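Local atomic coordinates of MIP07328p (Drosophila melanogaster, PDB entry 6FKK), a protein that probably acts as a chemorepellent axon guidance cue, its extracellular sema domain binding receptors for cell-cell signalling. Residues A[14-20]-A[468-474]; A[411-415]-A[440-446]. All coordinates share one frame; numbering follows the deposited sequence.

Contact 1. Residues A[14-20]-A[468-474]; sequences DKVLAHF and GSLVSVP
Ser472 O takes two successive amides of the facing chain: Leu17 N lies 2.7 Å from it, nearly along the C=O axis, and Ala18 N adds a second, weak hydrogen bond. Two residues set against one across antiparallel chains meet the definition of a classic beta bulge. Past it the pairing is regular: Ser472 N reaches Ala18 O at 2.8 Å, His19 and Val471 make a non-hydrogen-bonded pair, and Phe20 and Leu470 exchange both backbone bonds. The short strand axes run 4.6 Å apart at 170°. This pairing adds an N-terminal strand to the outer edge of the last blade of the sema beta-propeller, the velcro closure of such rings. On one face Phe20 and Leu470 lie side by side, CB to CB 4.0 Å, and the Phe20 ring meets Tyr47 edge-to-face. On the other, Val16 CG1 meets Val471 CG1 at 3.9 Å, the side chains crossing at about a right angle. Asp14 CG stands opposite its own N (chi1 -160°), which carries OD2 to 3.5 Å from Val473 CB, while OD1 accepts a weak bond from Lys15 N. Replacing Asp14 by alanine would probably leave Lys15 N without this acceptor and open a gap beside Val473. Farther along, Leu17 CG rests 3.9 Å from Pro474 CD.

Contact 2. Residues A[411-415]-A[440-446]; sequences DDGKV and EMQVLPL
Val415 and Met441 form an antiparallel hydrogen-bonded pair, Val415 N to Met441 O 3.0 Å, followed by the non-hydrogen-bonded pair Lys414 and Gln442; only beyond it do the chains leave regular pairing, and Gly413 O accepts from both Val443 N at 3.1 Å and Leu444 N at 3.2 Å. Gly413 itself has a positive phi (105°), a conformation glycine adopts easily. The Gln442 side chain, bent at chi2 (74°), brings its amide over this turn. Its NE2 donates to Asp412 O at 3.2 Å and to Leu444 O of its own segment at 2.9 Å; both acceptors lie close to the amide plane, yet NE2 sits above each carbonyl plane. Gln442 OE1 faces Lys414 NZ, modelled too close for its exact length to be trusted. Lys414 NZ also forms a salt bridge with Asp412 OD2 (3.4 Å) and bonds to Thr11 OG1. On the opposite face of the pair Val415 CG2 packs 3.7 Å from Val443 CG2, beside Val464 of the next propeller blade. With two acceptors in its plane, the buried Gln442 amide has its rotation fixed, and the Lys414 charge is probably balanced in part by Asp412.

Overall arrangement
From the N terminus, residues 14-20 come first, but their partner 468-474 arrives only at the end of the sema domain, so contact 1 closes a loop that spans almost the whole propeller. Contact 2 falls wholly within that loop: it joins the far ends of the hairpin 414-423 and 432-442, the outer two strands of the penultimate blade, just before the chain crosses to strand 452-456 of the last. The centres of contact 1 and contact 2 lie about 11 Å apart. Asp14 N probably bonds Gln442 O, Val473 CG1 packs on Val443 CG1, and Val471 CG2 on Leu444 CD2, which ties the closing blade to its predecessor.

Contact 1. Residues A[14-20]-A[468-474]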
loop_
_atom_site.group_PDB
_atom_site.type_symbol
_atom_site.label_atom_id
_atom_site.label_comp_id
_atom_site.label_asym_id
_atom_site.label_seq_id
_atom_site.Cartn_x
_atom_site.Cartn_y
_atom_site.Cartn_z
ATOM N N ASP A 14 22.006 6.645 -7.668
ATOM C CA ASP A 14 22.145 5.202 -7.546
ATOM C C ASP A 14 22.500 4.580 -8.893
ATOM O O ASP A 14 22.166 5.109 -9.957
ATOM C CB ASP A 14 20.856 4.585 -6.998
ATOM C CG ASP A 14 21.072 3.203 -6.406
ATOM O OD1 ASP A 14 22.191 2.663 -6.542
ATOM O OD2 ASP A 14 20.125 2.658 -5.797
ATOM N N LYS A 15 23.190 3.443 -8.835
ATOM C CA LYS A 15 23.644 2.737 -10.034
ATOM C C LYS A 15 22.449 2.075 -10.707
ATOM O O LYS A 15 21.990 1.012 -10.281
ATOM C CB LYS A 15 24.710 1.710 -9.668
ATOM C CG LYS A 15 25.282 0.948 -10.854
ATOM C CD LYS A 15 26.066 1.865 -11.779
ATOM C CE LYS A 15 26.661 1.092 -12.945
ATOM N NZ LYS A 15 27.435 1.975 -13.863
ATOM N N VAL A 16 21.940 2.700 -11.767
ATOM C CA VAL A 16 20.788 2.163 -12.486
ATOM C C VAL A 16 21.216 0.928 -13.267
ATOM O O VAL A 16 22.140 0.981 -14.087
ATOM C CB VAL A 16 20.178 3.222 -13.413
ATOM C CG1 VAL A 16 19.146 2.588 -14.337
ATOM C CG2 VAL A 16 19.551 4.339 -12.596
ATOM N N LEU A 17 20.540 -0.193 -13.016
ATOM C CA LEU A 17 20.843 -1.446 -13.698
ATOM C C LEU A 17 20.109 -1.562 -15.031
ATOM O O LEU A 17 20.729 -1.839 -16.062
ATOM C CB LEU A 17 20.497 -2.634 -12.795
ATOM C CG LEU A 17 21.237 -2.715 -11.456
ATOM C CD1 LEU A 17 20.877 -3.997 -10.715
ATOM C CD2 LEU A 17 22.742 -2.611 -11.661
ATOM N N ALA A 18 18.794 -1.355 -15.026
ATOM C CA ALA A 18 18.004 -1.446 -16.244
ATOM C C ALA A 18 16.876 -0.427 -16.181
ATOM O O ALA A 18 16.532 0.079 -15.111
ATOM C CB ALA A 18 17.447 -2.861 -16.448
ATOM N N HIS A 19 16.303 -0.132 -17.345
ATOM C CA HIS A 19 15.225 0.842 -17.433
ATOM C C HIS A 19 14.248 0.422 -18.520
ATOM O O HIS A 19 14.655 -0.069 -19.577
ATOM C CB HIS A 19 15.770 2.249 -17.715
ATOM C CG HIS A 19 16.550 2.350 -18.988
ATOM N ND1 HIS A 19 15.981 2.742 -20.179
ATOM C CD2 HIS A 19 17.854 2.102 -19.255
ATOM C CE1 HIS A 19 16.902 2.737 -21.127
ATOM N NE2 HIS A 19 18.047 2.353 -20.593
ATOM N N PHE A 20 12.958 0.609 -18.244
ATOM C CA PHE A 20 11.878 0.351 -19.192
ATOM C C PHE A 20 11.102 1.652 -19.353
ATOM O O PHE A 20 10.381 2.063 -18.439
ATOM C CB PHE A 20 10.976 -0.782 -18.700
ATOM C CG PHE A 20 9.815 -1.078 -19.608
ATOM C CD1 PHE A 20 9.949 -1.978 -20.652
ATOM C CD2 PHE A 20 8.586 -0.469 -19.409
ATOM C CE1 PHE A 20 8.882 -2.257 -21.487
ATOM C CE2 PHE A 20 7.516 -0.743 -20.241
ATOM C CZ PHE A 20 7.665 -1.639 -21.280
ATOM N N GLY A 468 5.806 6.979 -16.184
ATOM C CA GLY A 468 6.162 6.508 -17.507
ATOM C C GLY A 468 7.476 5.761 -17.598
ATOM O O GLY A 468 8.123 5.786 -18.649
ATOM N N SER A 469 7.881 5.083 -16.525
ATOM C CA SER A 469 9.137 4.346 -16.562
ATOM C C SER A 469 9.197 3.342 -15.420
ATOM O O SER A 469 8.604 3.547 -14.358
ATOM C CB SER A 469 10.343 5.289 -16.483
ATOM O OG SER A 469 10.401 5.936 -15.223
ATOM N N LEU A 470 9.917 2.250 -15.667
ATOM C CA LEU A 470 10.368 1.328 -14.634
ATOM C C LEU A 470 11.887 1.377 -14.603
ATOM O O LEU A 470 12.532 1.281 -15.652
ATOM C CB LEU A 470 9.901 -0.107 -14.901
ATOM C CG LEU A 470 8.436 -0.391 -15.223
ATOM C CD1 LEU A 470 8.209 -1.891 -15.283
ATOM C CD2 LEU A 470 7.517 0.252 -14.203
ATOM N N VAL A 471 12.455 1.532 -13.412
ATOM C CA VAL A 471 13.900 1.623 -13.244
ATOM C C VAL A 471 14.337 0.571 -12.235
ATOM O O VAL A 471 13.745 0.458 -11.156
ATOM C CB VAL A 471 14.337 3.029 -12.791
ATOM C CG1 VAL A 471 15.817 3.041 -12.447
ATOM C CG2 VAL A 471 14.036 4.046 -13.879
ATOM N N SER A 472 15.367 -0.191 -12.585
ATOM C CA SER A 472 15.889 -1.253 -11.737
ATOM C C SER A 472 17.187 -0.788 -11.086
ATOM O O SER A 472 18.145 -0.443 -11.784
ATOM C CB SER A 472 16.122 -2.525 -12.549
ATOM O OG SER A 472 16.633 -3.567 -11.738
ATOM N N VAL A 473 17.214 -0.774 -9.757
ATOM C CA VAL A 473 18.424 -0.456 -9.001
ATOM C C VAL A 473 18.688 -1.609 -8.040
ATOM O O VAL A 473 17.753 -2.344 -7.687
ATOM C CB VAL A 473 18.288 0.885 -8.260
ATOM C CG1 VAL A 473 18.026 2.012 -9.253
ATOM C CG2 VAL A 473 17.183 0.813 -7.218
ATOM N N PRO A 474 19.931 -1.826 -7.606
ATOM C CA PRO A 474 20.212 -2.984 -6.745
ATOM C C PRO A 474 19.468 -2.905 -5.417
ATOM O O PRO A 474 19.415 -1.855 -4.771
ATOM C CB PRO A 474 21.730 -2.922 -6.548
ATOM C CG PRO A 474 22.107 -1.509 -6.828
ATOM C CD PRO A 474 21.160 -1.076 -7.914
#

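Contact 2. Residues A[411-415]-A[440-446]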
loop_
_atom_site.group_PDB
_atom_site.type_symbol
_atom_site.label_atom_id
_atom_site.label_comp_id
_atom_site.label_asym_id
_atom_site.label_seq_id
_atom_site.Cartn_x
_atom_site.Cartn_y
_atom_site.Cartn_z
ATOM N N ASP A 411 8.346 11.817 -3.725
ATOM C CA ASP A 411 7.966 12.561 -4.921
ATOM C C ASP A 411 9.160 13.243 -5.571
ATOM O O ASP A 411 9.039 13.743 -6.695
ATOM C CB ASP A 411 6.885 13.594 -4.582
ATOM C CG ASP A 411 7.309 14.554 -3.480
ATOM O OD1 ASP A 411 8.469 14.481 -3.023
ATOM O OD2 ASP A 411 6.473 15.385 -3.065
ATOM N N ASP A 412 10.301 13.276 -4.882
ATOM C CA ASP A 412 11.537 13.818 -5.430
ATOM C C ASP A 412 12.225 12.821 -6.356
ATOM O O ASP A 412 12.951 13.226 -7.270
ATOM C CB ASP A 412 12.465 14.216 -4.277
ATOM C CG ASP A 412 13.590 15.136 -4.706
ATOM O OD1 ASP A 412 13.713 15.425 -5.911
ATOM O OD2 ASP A 412 14.355 15.580 -3.826
ATOM N N GLY A 413 11.994 11.527 -6.153
ATOM C CA GLY A 413 12.696 10.492 -6.880
ATOM C C GLY A 413 13.756 9.764 -6.082
ATOM O O GLY A 413 14.528 8.995 -6.669
ATOM N N LYS A 414 13.822 9.979 -4.773
ATOM C CA LYS A 414 14.810 9.335 -3.925
ATOM C C LYS A 414 14.238 8.067 -3.304
ATOM O O LYS A 414 13.023 7.885 -3.204
ATOM C CB LYS A 414 15.282 10.283 -2.820
ATOM C CG LYS A 414 15.730 11.655 -3.301
ATOM C CD LYS A 414 16.465 12.407 -2.198
ATOM C CE LYS A 414 16.680 13.866 -2.565
ATOM N NZ LYS A 414 17.325 14.020 -3.898
ATOM N N VAL A 415 15.141 7.187 -2.879
ATOM C CA VAL A 415 14.782 5.944 -2.210
ATOM C C VAL A 415 15.570 5.861 -0.911
ATOM O O VAL A 415 16.782 6.100 -0.900
ATOM C CB VAL A 415 15.063 4.715 -3.095
ATOM C CG1 VAL A 415 14.854 3.432 -2.305
ATOM C CG2 VAL A 415 14.174 4.741 -4.331
ATOM N N GLU A 440 20.194 6.829 1.338
ATOM C CA GLU A 440 19.201 7.655 0.655
ATOM C C GLU A 440 19.839 8.151 -0.634
ATOM O O GLU A 440 20.696 9.040 -0.601
ATOM C CB GLU A 440 18.736 8.825 1.522
ATOM C CG GLU A 440 17.626 9.650 0.882
ATOM C CD GLU A 440 17.171 10.815 1.746
ATOM O OE1 GLU A 440 17.778 11.903 1.654
ATOM O OE2 GLU A 440 16.205 10.638 2.518
ATOM N N MET A 441 19.432 7.576 -1.761
ATOM C CA MET A 441 20.045 7.870 -3.047
ATOM C C MET A 441 18.999 8.350 -4.040
ATOM O O MET A 441 17.823 7.978 -3.964
ATOM C CB MET A 441 20.761 6.640 -3.616
ATOM C CG MET A 441 21.673 5.935 -2.629
ATOM S SD MET A 441 22.753 4.752 -3.453
ATOM C CE MET A 441 23.434 3.864 -2.054
ATOM N N GLN A 442 19.443 9.182 -4.977
ATOM C CA GLN A 442 18.597 9.621 -6.077
ATOM C C GLN A 442 18.536 8.515 -7.124
ATOM O O GLN A 442 19.575 8.071 -7.625
ATOM C CB GLN A 442 19.141 10.912 -6.682
ATOM C CG GLN A 442 18.217 11.559 -7.696
ATOM C CD GLN A 442 17.021 12.219 -7.044
ATOM O OE1 GLN A 442 17.146 12.866 -6.004
ATOM N NE2 GLN A 442 15.852 12.057 -7.651
ATOM N N VAL A 443 17.328 8.063 -7.449
ATOM C CA VAL A 443 17.115 6.997 -8.420
ATOM C C VAL A 443 16.546 7.540 -9.726
ATOM O O VAL A 443 17.097 7.303 -10.800
ATOM C CB VAL A 443 16.205 5.894 -7.838
ATOM C CG1 VAL A 443 15.803 4.918 -8.931
ATOM C CG2 VAL A 443 16.913 5.170 -6.707
ATOM N N LEU A 444 15.440 8.261 -9.648
ATOM C CA LEU A 444 14.802 8.850 -10.815
ATOM C C LEU A 444 15.350 10.248 -11.056
ATOM O O LEU A 444 16.048 10.811 -10.209
ATOM C CB LEU A 444 13.290 8.882 -10.605
ATOM C CG LEU A 444 12.578 7.540 -10.433
ATOM C CD1 LEU A 444 11.070 7.741 -10.401
ATOM C CD2 LEU A 444 12.973 6.581 -11.541
ATOM N N PRO A 445 15.076 10.833 -12.225
ATOM C CA PRO A 445 15.386 12.254 -12.422
ATOM C C PRO A 445 14.774 13.103 -11.316
ATOM O O PRO A 445 13.689 12.809 -10.811
ATOM C CB PRO A 445 14.765 12.564 -13.787
ATOM C CG PRO A 445 14.848 11.271 -14.515
ATOM C CD PRO A 445 14.636 10.193 -13.480
ATOM N N LEU A 446 15.485 14.175 -10.953
ATOM C CA LEU A 446 15.180 14.935 -9.741
ATOM C C LEU A 446 13.730 15.402 -9.666
ATOM O O LEU A 446 13.239 15.691 -8.569
ATOM C CB LEU A 446 16.117 16.142 -9.638
ATOM C CG LEU A 446 16.156 16.874 -8.294
ATOM C CD1 LEU A 446 16.811 16.013 -7.222
ATOM C CD2 LEU A 446 16.865 18.210 -8.424
#